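Local atomic coordinates of cytochrome C-type biogenesis protein ccmF (PDB entry 6ZMQ), a protein that binds heme b in the membrane and, as a cytochrome c heme lyase, probably helps attach heme to apocytochrome during cytochrome c maturation. Residues 31-42 / 53-64; 133-144 / 204-215. All coordinates share one frame; numbering follows the deposited sequence.

Contact 1 (31-42 / 53-64); sequences ALAFSLLGLGLA and FLRGARALVFPA
Phe34 and Pro63 meet through a CH-pi contact: Pro63 CB sits over one face of the Phe34 ring, 3.6 Å from its centroid and 15° off the normal. With CG anti to the carbonyl carbon (chi1 -68°), the ring is swung against the other helix, where its CD1 also meets Leu60 CD2 at 3.8 Å.

Apolar packing carries most of the rest. Leu60 divides its branches, CD2 going to that ring and CD1 lying 3.6 Å from the backbone Gly38 N, where the glycine presents no side chain. Farther along, Leu41 spreads its two methyls over the facing side of the partner helix: CD1 rests 3.9 Å from Gly56 CA and CD2 meets Phe53 CD1. Ala57 packs against Gly38 O, and Ala57 CB lies 3.9 Å from Ala42 CB. Ala57 also touches Leu142, and Val61 Phe146, of helix 135-157.

This is an antiparallel helical hairpin at the membrane, 31-42 lying within one predicted transmembrane helix and the chain from Ala59 on entering the next; small residues let the axes of 31-42 and 53-57 approach to 7.9 Å at 157°. The returning arm is broken, and Leu60 stands at the N-cap position of the helix that resumes at Val61.

The polar element is local. Ser35 OG donates to Ala31 O at 2.6 Å, on the opposite face of that carbonyl from Ser35 N, and also bonds weakly to Gln149; its oxygen touches Ala64 CB.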
# COMPACT_ATOMS: atom_id res chain seq x y z
N ALA A 31 9.84 23.30 13.56
CA ALA A 31 8.98 22.12 13.74
C ALA A 31 9.61 21.12 14.70
O ALA A 31 8.89 20.51 15.50
CB ALA A 31 8.69 21.44 12.40
N LEU A 32 10.93 20.93 14.60
CA LEU A 32 11.66 20.09 15.53
C LEU A 32 11.57 20.64 16.95
O LEU A 32 11.43 19.88 17.91
CB LEU A 32 13.12 20.00 15.09
CG LEU A 32 13.99 18.83 15.57
CD1 LEU A 32 15.42 19.03 15.10
CD2 LEU A 32 13.94 18.59 17.06
N ALA A 33 11.65 21.98 17.09
CA ALA A 33 11.57 22.62 18.40
C ALA A 33 10.17 22.46 19.02
O ALA A 33 10.05 22.11 20.21
CB ALA A 33 11.95 24.10 18.29
N PHE A 34 9.12 22.66 18.20
CA PHE A 34 7.75 22.51 18.68
C PHE A 34 7.44 21.07 19.06
O PHE A 34 6.82 20.81 20.09
CB PHE A 34 6.74 22.98 17.62
CG PHE A 34 6.75 24.47 17.37
CD1 PHE A 34 6.89 25.38 18.42
CD2 PHE A 34 6.59 24.95 16.08
CE1 PHE A 34 6.91 26.77 18.17
CE2 PHE A 34 6.61 26.31 15.82
CZ PHE A 34 6.76 27.22 16.87
N SER A 35 7.90 20.11 18.24
CA SER A 35 7.64 18.71 18.53
C SER A 35 8.49 18.18 19.69
O SER A 35 8.03 17.31 20.43
CB SER A 35 7.82 17.87 17.27
OG SER A 35 7.25 18.54 16.15
N LEU A 36 9.71 18.70 19.86
CA LEU A 36 10.54 18.34 21.01
C LEU A 36 9.92 18.80 22.32
O LEU A 36 9.86 18.04 23.30
CB LEU A 36 11.94 18.95 20.90
CG LEU A 36 13.16 18.17 20.40
CD1 LEU A 36 14.32 19.14 20.13
CD2 LEU A 36 13.55 17.06 21.37
N LEU A 37 9.44 20.05 22.36
CA LEU A 37 8.86 20.50 23.61
C LEU A 37 7.45 19.94 23.79
O LEU A 37 6.98 19.79 24.92
CB LEU A 37 8.94 22.03 23.68
CG LEU A 37 8.50 22.77 24.94
CD1 LEU A 37 9.74 23.08 25.77
CD2 LEU A 37 7.81 24.09 24.62
N GLY A 38 6.79 19.53 22.69
CA GLY A 38 5.55 18.77 22.80
C GLY A 38 5.76 17.40 23.42
O GLY A 38 4.98 16.98 24.27
N LEU A 39 6.83 16.72 23.02
CA LEU A 39 7.21 15.45 23.64
C LEU A 39 7.60 15.64 25.10
O LEU A 39 7.22 14.82 25.95
CB LEU A 39 8.33 14.80 22.81
CG LEU A 39 9.14 13.50 22.99
CD1 LEU A 39 10.38 13.77 23.87
CD2 LEU A 39 8.34 12.30 23.51
N GLY A 40 8.28 16.75 25.43
CA GLY A 40 8.65 17.01 26.82
C GLY A 40 7.47 17.35 27.72
O GLY A 40 7.39 16.85 28.85
N LEU A 41 6.56 18.20 27.25
CA LEU A 41 5.39 18.57 28.05
C LEU A 41 4.40 17.42 28.16
O LEU A 41 3.79 17.23 29.22
CB LEU A 41 4.73 19.84 27.47
CG LEU A 41 5.55 21.14 27.56
CD1 LEU A 41 4.75 22.31 27.04
CD2 LEU A 41 6.01 21.39 28.98
N ALA A 42 4.29 16.58 27.11
CA ALA A 42 3.44 15.39 27.20
C ALA A 42 4.00 14.37 28.18
O ALA A 42 3.24 13.74 28.93
CB ALA A 42 3.28 14.77 25.81
N PHE A 53 0.38 20.95 31.35
CA PHE A 53 1.31 20.38 30.38
C PHE A 53 0.60 19.55 29.31
O PHE A 53 1.07 19.50 28.16
CB PHE A 53 2.35 19.54 31.11
CG PHE A 53 3.12 20.33 32.14
CD1 PHE A 53 3.51 21.64 31.87
CD2 PHE A 53 3.46 19.76 33.36
CE1 PHE A 53 4.22 22.38 32.81
CE2 PHE A 53 4.17 20.50 34.31
CZ PHE A 53 4.55 21.81 34.03
N LEU A 54 -0.52 18.92 29.65
CA LEU A 54 -1.42 18.40 28.62
C LEU A 54 -2.11 19.53 27.87
O LEU A 54 -2.53 19.33 26.73
CB LEU A 54 -2.43 17.43 29.24
CG LEU A 54 -3.42 16.55 28.44
CD1 LEU A 54 -4.77 17.21 28.18
CD2 LEU A 54 -2.82 16.03 27.13
N ARG A 55 -2.24 20.72 28.48
CA ARG A 55 -2.59 21.89 27.67
C ARG A 55 -1.45 22.30 26.76
O ARG A 55 -1.69 22.72 25.63
CB ARG A 55 -3.02 23.10 28.51
CG ARG A 55 -4.21 22.89 29.43
CD ARG A 55 -4.32 23.99 30.50
NE ARG A 55 -4.13 25.34 29.97
CZ ARG A 55 -3.26 26.22 30.46
NH1 ARG A 55 -2.52 25.90 31.51
NH2 ARG A 55 -3.15 27.43 29.92
N GLY A 56 -0.19 22.19 27.22
CA GLY A 56 0.93 22.68 26.42
C GLY A 56 1.24 21.82 25.20
O GLY A 56 1.50 22.34 24.11
N ALA A 57 1.21 20.49 25.38
CA ALA A 57 1.44 19.59 24.25
C ALA A 57 0.30 19.66 23.23
O ALA A 57 0.54 19.58 22.02
CB ALA A 57 1.63 18.16 24.75
N ARG A 58 -0.94 19.82 23.71
CA ARG A 58 -2.07 20.15 22.84
C ARG A 58 -2.01 21.57 22.30
O ARG A 58 -2.81 21.92 21.42
CB ARG A 58 -3.40 19.98 23.58
CG ARG A 58 -3.88 18.56 23.83
CD ARG A 58 -5.33 18.61 24.26
NE ARG A 58 -5.89 17.32 24.61
CZ ARG A 58 -7.09 17.15 25.14
NH1 ARG A 58 -7.59 15.93 25.29
NH2 ARG A 58 -7.83 18.20 25.47
N ALA A 59 -1.21 22.44 22.90
CA ALA A 59 -1.04 23.76 22.31
C ALA A 59 -0.04 23.74 21.17
O ALA A 59 -0.12 24.61 20.29
CB ALA A 59 -0.61 24.77 23.38
N LEU A 60 0.90 22.80 21.16
CA LEU A 60 1.94 22.80 20.14
C LEU A 60 1.66 21.92 18.92
O LEU A 60 2.54 21.78 18.07
CB LEU A 60 3.28 22.38 20.75
CG LEU A 60 3.81 23.24 21.90
CD1 LEU A 60 4.58 22.35 22.80
CD2 LEU A 60 4.71 24.36 21.38
N VAL A 61 0.47 21.34 18.79
CA VAL A 61 0.17 20.51 17.61
C VAL A 61 -0.02 21.38 16.37
O VAL A 61 0.43 21.03 15.28
CB VAL A 61 -1.05 19.61 17.87
CG1 VAL A 61 -0.65 18.36 18.65
CG2 VAL A 61 -2.11 20.36 18.61
N PHE A 62 -0.73 22.50 16.52
CA PHE A 62 -0.91 23.44 15.41
C PHE A 62 0.39 24.14 14.98
O PHE A 62 0.63 24.20 13.76
CB PHE A 62 -2.05 24.40 15.79
CG PHE A 62 -2.74 25.04 14.62
CD1 PHE A 62 -3.47 24.28 13.72
CD2 PHE A 62 -2.70 26.43 14.45
CE1 PHE A 62 -4.13 24.88 12.65
CE2 PHE A 62 -3.34 27.04 13.39
CZ PHE A 62 -4.06 26.26 12.48
N PRO A 63 1.27 24.66 15.87
CA PRO A 63 2.53 25.24 15.35
C PRO A 63 3.52 24.26 14.73
O PRO A 63 4.25 24.64 13.80
CB PRO A 63 3.14 25.91 16.60
CG PRO A 63 1.99 26.30 17.39
CD PRO A 63 1.11 25.10 17.28
N ALA A 64 3.57 23.01 15.21
CA ALA A 64 4.47 22.00 14.64
C ALA A 64 4.09 21.65 13.21
O ALA A 64 4.95 21.59 12.32
CB ALA A 64 4.44 20.73 15.49

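Contact 2 (133-144 / 204-215); sequences LDPWRASLVLAV and YAYAVAAMATRR. With PTY (phosphatidylethanolamine), chain E.
Helices 135-144 and 204-213 run past each other at 133°, their axes 8.3 Å apart at closest, with Arg137 facing Ala209 and Val141 facing Ala205. The small methyls of these alanines lie in the middle: Ala209 CB touches both Arg137 CB, at 3.6 Å, and Val141 CG1. Val144 spreads its branches, CG1 resting on Ala205 CB and CG2 reaching Tyr204 CE2 at 3.8 Å, while the hydroxyl of Tyr204 bonds to Ala336 O beyond the pair. Leu140 bridges protein and lipid, with CD1 against Ala212 CB and CD2 3.8 Å from C29 of the phosphatidylethanolamine.

Tyr206 takes Val141 CG1 over one face of its ring, 4.2 Å from the centroid, and meets both methyls of Leu133 at CE2, the nearer being CD1 at 3.6 Å. With an alanine here, Leu133 and Val141 CG1 would probably lose the ring that they pack on, leaving a gap beside the crossing.

Charges gather at the end of the interface. Asp134 receives Arg215 NH1 on OD1 in a salt bridge whose modelled length is doubtfully short; the carboxylate and guanidinium planes are almost perpendicular, 89° apart. Arg137 NH1 holds Asp134 OD2 at 3.1 Å, so the carboxylate probably offsets both arginines, and Arg137 NH2 has a second acid in Glu222. Thr213, its OG1 bonded to Ala209 O, crosses Arg137 at about a right angle, with OG1 close to Arg137 CB. The whole is a steeply inclined, roughly antiparallel helix crossing in the helical membrane bundle of the cytochrome c assembly family, with a salt-bridge network at one end and a lipid chain alongside.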
# COMPACT_ATOMS: atom_id res chain seq x y z
N LEU A 133 -10.57 12.51 24.49
CA LEU A 133 -9.88 11.47 25.24
C LEU A 133 -9.41 11.97 26.60
O LEU A 133 -8.97 13.12 26.75
CB LEU A 133 -8.71 10.93 24.40
CG LEU A 133 -7.93 9.73 24.93
CD1 LEU A 133 -8.73 8.52 24.57
CD2 LEU A 133 -6.59 9.64 24.22
N ASP A 134 -9.53 11.08 27.59
CA ASP A 134 -9.20 11.37 28.98
C ASP A 134 -7.69 11.59 29.15
O ASP A 134 -6.90 10.98 28.42
CB ASP A 134 -9.75 10.22 29.86
CG ASP A 134 -9.22 8.85 29.46
OD1 ASP A 134 -8.03 8.56 29.72
OD2 ASP A 134 -9.99 8.05 28.89
N PRO A 135 -7.26 12.47 30.08
CA PRO A 135 -5.93 13.11 29.95
C PRO A 135 -4.69 12.23 30.12
O PRO A 135 -3.63 12.63 29.62
CB PRO A 135 -5.98 14.21 31.03
CG PRO A 135 -7.44 14.48 31.20
CD PRO A 135 -8.02 13.11 31.17
N TRP A 136 -4.77 11.08 30.80
CA TRP A 136 -3.59 10.23 30.98
C TRP A 136 -3.12 9.65 29.65
O TRP A 136 -1.96 9.86 29.23
CB TRP A 136 -3.89 9.09 31.96
CG TRP A 136 -4.08 9.47 33.42
CD1 TRP A 136 -3.20 9.25 34.44
CD2 TRP A 136 -5.23 10.07 34.02
NE1 TRP A 136 -3.71 9.71 35.63
CE2 TRP A 136 -4.97 10.21 35.40
CE3 TRP A 136 -6.47 10.51 33.52
CZ2 TRP A 136 -5.88 10.77 36.28
CZ3 TRP A 136 -7.37 11.08 34.40
CH2 TRP A 136 -7.07 11.21 35.76
N ARG A 137 -4.01 8.99 28.92
CA ARG A 137 -3.57 8.51 27.63
C ARG A 137 -3.67 9.57 26.54
O ARG A 137 -3.13 9.35 25.46
CB ARG A 137 -4.29 7.22 27.23
CG ARG A 137 -5.76 7.17 26.94
CD ARG A 137 -6.17 5.76 27.33
NE ARG A 137 -6.94 5.08 26.28
CZ ARG A 137 -8.24 5.24 26.06
NH1 ARG A 137 -8.97 6.02 26.84
NH2 ARG A 137 -8.81 4.58 25.06
N ALA A 138 -4.27 10.73 26.82
CA ALA A 138 -4.12 11.86 25.91
C ALA A 138 -2.69 12.39 25.93
O ALA A 138 -2.08 12.63 24.87
CB ALA A 138 -5.12 12.96 26.28
N SER A 139 -2.11 12.52 27.13
CA SER A 139 -0.71 12.89 27.27
C SER A 139 0.21 11.83 26.67
O SER A 139 1.22 12.16 26.03
CB SER A 139 -0.37 13.08 28.75
OG SER A 139 -0.09 11.83 29.37
N LEU A 140 -0.16 10.55 26.80
CA LEU A 140 0.74 9.55 26.23
C LEU A 140 0.62 9.39 24.71
O LEU A 140 1.64 9.09 24.07
CB LEU A 140 0.59 8.21 26.93
CG LEU A 140 1.74 7.93 27.92
CD1 LEU A 140 1.81 6.49 28.26
CD2 LEU A 140 3.12 8.39 27.42
N VAL A 141 -0.58 9.58 24.11
CA VAL A 141 -0.65 9.55 22.64
C VAL A 141 0.11 10.73 22.06
O VAL A 141 0.80 10.59 21.04
CB VAL A 141 -2.10 9.48 22.08
CG1 VAL A 141 -2.77 8.18 22.38
CG2 VAL A 141 -3.00 10.68 22.44
N LEU A 142 0.07 11.89 22.74
CA LEU A 142 0.86 13.02 22.28
C LEU A 142 2.36 12.77 22.43
O LEU A 142 3.12 13.14 21.54
CB LEU A 142 0.44 14.31 22.98
CG LEU A 142 -0.97 14.83 22.66
CD1 LEU A 142 -1.11 16.28 23.04
CD2 LEU A 142 -1.29 14.67 21.18
N ALA A 143 2.76 12.07 23.51
CA ALA A 143 4.18 11.74 23.72
C ALA A 143 4.75 10.88 22.59
O ALA A 143 5.79 11.22 22.01
CB ALA A 143 4.36 11.05 25.06
N VAL A 144 4.04 9.81 22.21
CA VAL A 144 4.59 8.93 21.18
C VAL A 144 4.46 9.56 19.77
O VAL A 144 5.37 9.42 18.94
CB VAL A 144 3.95 7.52 21.27
CG1 VAL A 144 2.48 7.63 21.30
CG2 VAL A 144 4.40 6.57 20.15
N TYR A 204 -1.69 2.90 16.87
CA TYR A 204 -0.49 2.42 17.57
C TYR A 204 -0.19 3.25 18.79
O TYR A 204 0.06 2.70 19.87
CB TYR A 204 0.73 2.44 16.64
CG TYR A 204 2.08 2.29 17.36
CD1 TYR A 204 2.52 1.03 17.76
CD2 TYR A 204 2.91 3.39 17.62
CE1 TYR A 204 3.73 0.86 18.40
CE2 TYR A 204 4.12 3.23 18.28
CZ TYR A 204 4.52 1.97 18.67
OH TYR A 204 5.73 1.78 19.31
N ALA A 205 -0.29 4.58 18.63
CA ALA A 205 -0.17 5.55 19.72
C ALA A 205 -1.14 5.24 20.84
O ALA A 205 -0.71 5.02 21.98
CB ALA A 205 -0.42 6.95 19.16
N TYR A 206 -2.42 5.04 20.48
CA TYR A 206 -3.47 4.69 21.43
C TYR A 206 -3.16 3.37 22.12
O TYR A 206 -3.28 3.28 23.35
CB TYR A 206 -4.82 4.61 20.71
CG TYR A 206 -5.64 5.89 20.68
CD1 TYR A 206 -5.38 6.89 19.75
CD2 TYR A 206 -6.70 6.08 21.56
CE1 TYR A 206 -6.14 8.05 19.70
CE2 TYR A 206 -7.47 7.23 21.51
CZ TYR A 206 -7.18 8.21 20.59
OH TYR A 206 -7.94 9.36 20.55
N ALA A 207 -2.60 2.41 21.36
CA ALA A 207 -2.26 1.11 21.92
C ALA A 207 -1.13 1.22 22.92
O ALA A 207 -1.23 0.68 24.03
CB ALA A 207 -1.87 0.16 20.81
N VAL A 208 -0.10 2.01 22.60
CA VAL A 208 1.01 2.19 23.54
C VAL A 208 0.57 3.09 24.67
O VAL A 208 1.08 2.98 25.80
CB VAL A 208 2.24 2.66 22.74
CG1 VAL A 208 3.44 2.99 23.62
CG2 VAL A 208 2.65 1.58 21.76
N ALA A 209 -0.48 3.87 24.44
CA ALA A 209 -1.15 4.54 25.53
C ALA A 209 -1.93 3.56 26.38
O ALA A 209 -1.76 3.55 27.61
CB ALA A 209 -2.06 5.60 24.94
N ALA A 210 -2.68 2.65 25.74
CA ALA A 210 -3.66 1.81 26.43
C ALA A 210 -2.99 0.82 27.38
O ALA A 210 -3.34 0.76 28.57
CB ALA A 210 -4.52 1.04 25.43
N MET A 211 -1.92 0.16 26.91
CA MET A 211 -1.14 -0.75 27.73
C MET A 211 -0.37 -0.06 28.84
O MET A 211 0.09 -0.73 29.77
CB MET A 211 -0.14 -1.53 26.87
CG MET A 211 -0.76 -2.57 25.97
SD MET A 211 0.29 -3.08 24.58
CE MET A 211 1.18 -1.58 24.15
N ALA A 212 -0.18 1.26 28.75
CA ALA A 212 0.38 1.97 29.89
C ALA A 212 -0.69 2.61 30.76
O ALA A 212 -0.42 2.90 31.93
CB ALA A 212 1.37 3.03 29.42
N THR A 213 -1.89 2.84 30.22
CA THR A 213 -2.94 3.48 31.01
C THR A 213 -3.87 2.43 31.60
O THR A 213 -4.74 2.75 32.42
CB THR A 213 -3.65 4.51 30.11
OG1 THR A 213 -2.64 5.30 29.46
CG2 THR A 213 -4.46 5.53 30.89
N ARG A 214 -3.65 1.16 31.22
CA ARG A 214 -4.30 -0.04 31.75
C ARG A 214 -5.80 -0.06 31.46
O ARG A 214 -6.57 -0.71 32.18
CB ARG A 214 -4.01 -0.26 33.24
CG ARG A 214 -2.53 -0.45 33.53
CD ARG A 214 -2.01 0.50 34.60
NE ARG A 214 -0.56 0.54 34.60
CZ ARG A 214 0.16 1.55 35.08
NH1 ARG A 214 -0.44 2.59 35.64
NH2 ARG A 214 1.49 1.51 35.04
N ARG A 215 -6.20 0.62 30.39
CA ARG A 215 -7.55 0.56 29.82
C ARG A 215 -7.43 -0.10 28.46
O ARG A 215 -7.13 0.56 27.46
CB ARG A 215 -8.15 1.97 29.74
CG ARG A 215 -8.36 2.61 31.10
CD ARG A 215 -9.22 3.87 31.05
NE ARG A 215 -8.68 4.88 31.95
CZ ARG A 215 -8.00 5.95 31.55
NH1 ARG A 215 -7.76 6.14 30.27
NH2 ARG A 215 -7.54 6.83 32.44
C1 PTY E . 25.84 7.99 12.46
C2 PTY E . 31.69 5.30 9.33
C3 PTY E . 30.25 4.77 9.31
O4 PTY E . 25.24 8.99 11.68
C5 PTY E . 25.71 5.94 10.98
C6 PTY E . 25.19 6.61 12.26
O7 PTY E . 23.78 6.69 12.29
C8 PTY E . 23.16 6.37 13.53
O10 PTY E . 23.83 6.16 14.48
C11 PTY E . 21.63 6.29 13.68
C12 PTY E . 21.18 6.12 15.14
C13 PTY E . 19.78 5.47 15.28
C14 PTY E . 18.88 6.15 16.33
C15 PTY E . 17.39 6.06 15.95
C16 PTY E . 16.45 6.02 17.16
C17 PTY E . 15.46 7.20 17.13
C18 PTY E . 14.13 6.89 17.82
C19 PTY E . 13.29 8.17 17.95
C20 PTY E . 12.12 7.97 18.93
C21 PTY E . 11.65 9.31 19.51
C22 PTY E . 11.32 9.18 21.00
C23 PTY E . 9.91 8.62 21.20
C24 PTY E . 9.53 8.63 22.69
C25 PTY E . 8.06 8.28 22.91
C26 PTY E . 7.94 7.01 23.75
C27 PTY E . 6.75 7.10 24.71
C28 PTY E . 6.36 5.69 25.14
C29 PTY E . 5.63 5.71 26.47
C30 PTY E . 25.39 10.26 12.25
C31 PTY E . 24.45 10.70 13.37
O30 PTY E . 26.25 10.98 11.87
C32 PTY E . 23.00 10.48 12.93
C33 PTY E . 22.03 10.66 14.10
C34 PTY E . 20.59 10.67 13.57
C35 PTY E . 19.60 10.77 14.73
C36 PTY E . 18.30 11.44 14.29
C37 PTY E . 17.66 12.15 15.48
C38 PTY E . 16.28 11.56 15.75
C39 PTY E . 15.70 12.10 17.06
C40 PTY E . 15.78 11.03 18.14
C41 PTY E . 14.92 11.40 19.35
C42 PTY E . 15.76 12.16 20.38
C43 PTY E . 15.13 12.04 21.76
C44 PTY E . 14.43 13.35 22.09
P1 PTY E . 28.38 5.82 10.81
O11 PTY E . 29.35 5.83 9.48
O12 PTY E . 28.23 4.41 11.31
O13 PTY E . 29.07 6.63 11.88
O14 PTY E . 26.91 6.51 10.49
N1 PTY E . 32.43 4.64 10.39

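Overall arrangement
The two contacts follow one another along the chain, their centres 16 Å apart, and helix 135-157 joins them: it pairs with 204-215 in contact 2 and also packs against the hairpin of contact 1. The joint is direct, with Leu39 CD2 3.2 Å from Ala143 O and Ala42 CB 3.3 Å from Ser139 O. A single phosphatidylethanolamine pocket draws on both, through Leu36 and Leu39 on one side and Leu140, Ala143 and Val144 on the other. Only contact 2 comes near the heme region, the side chain of Tyr206 lying about 10 Å from that of Arg224, which binds heme b; contact 1 lies away from the heme sites.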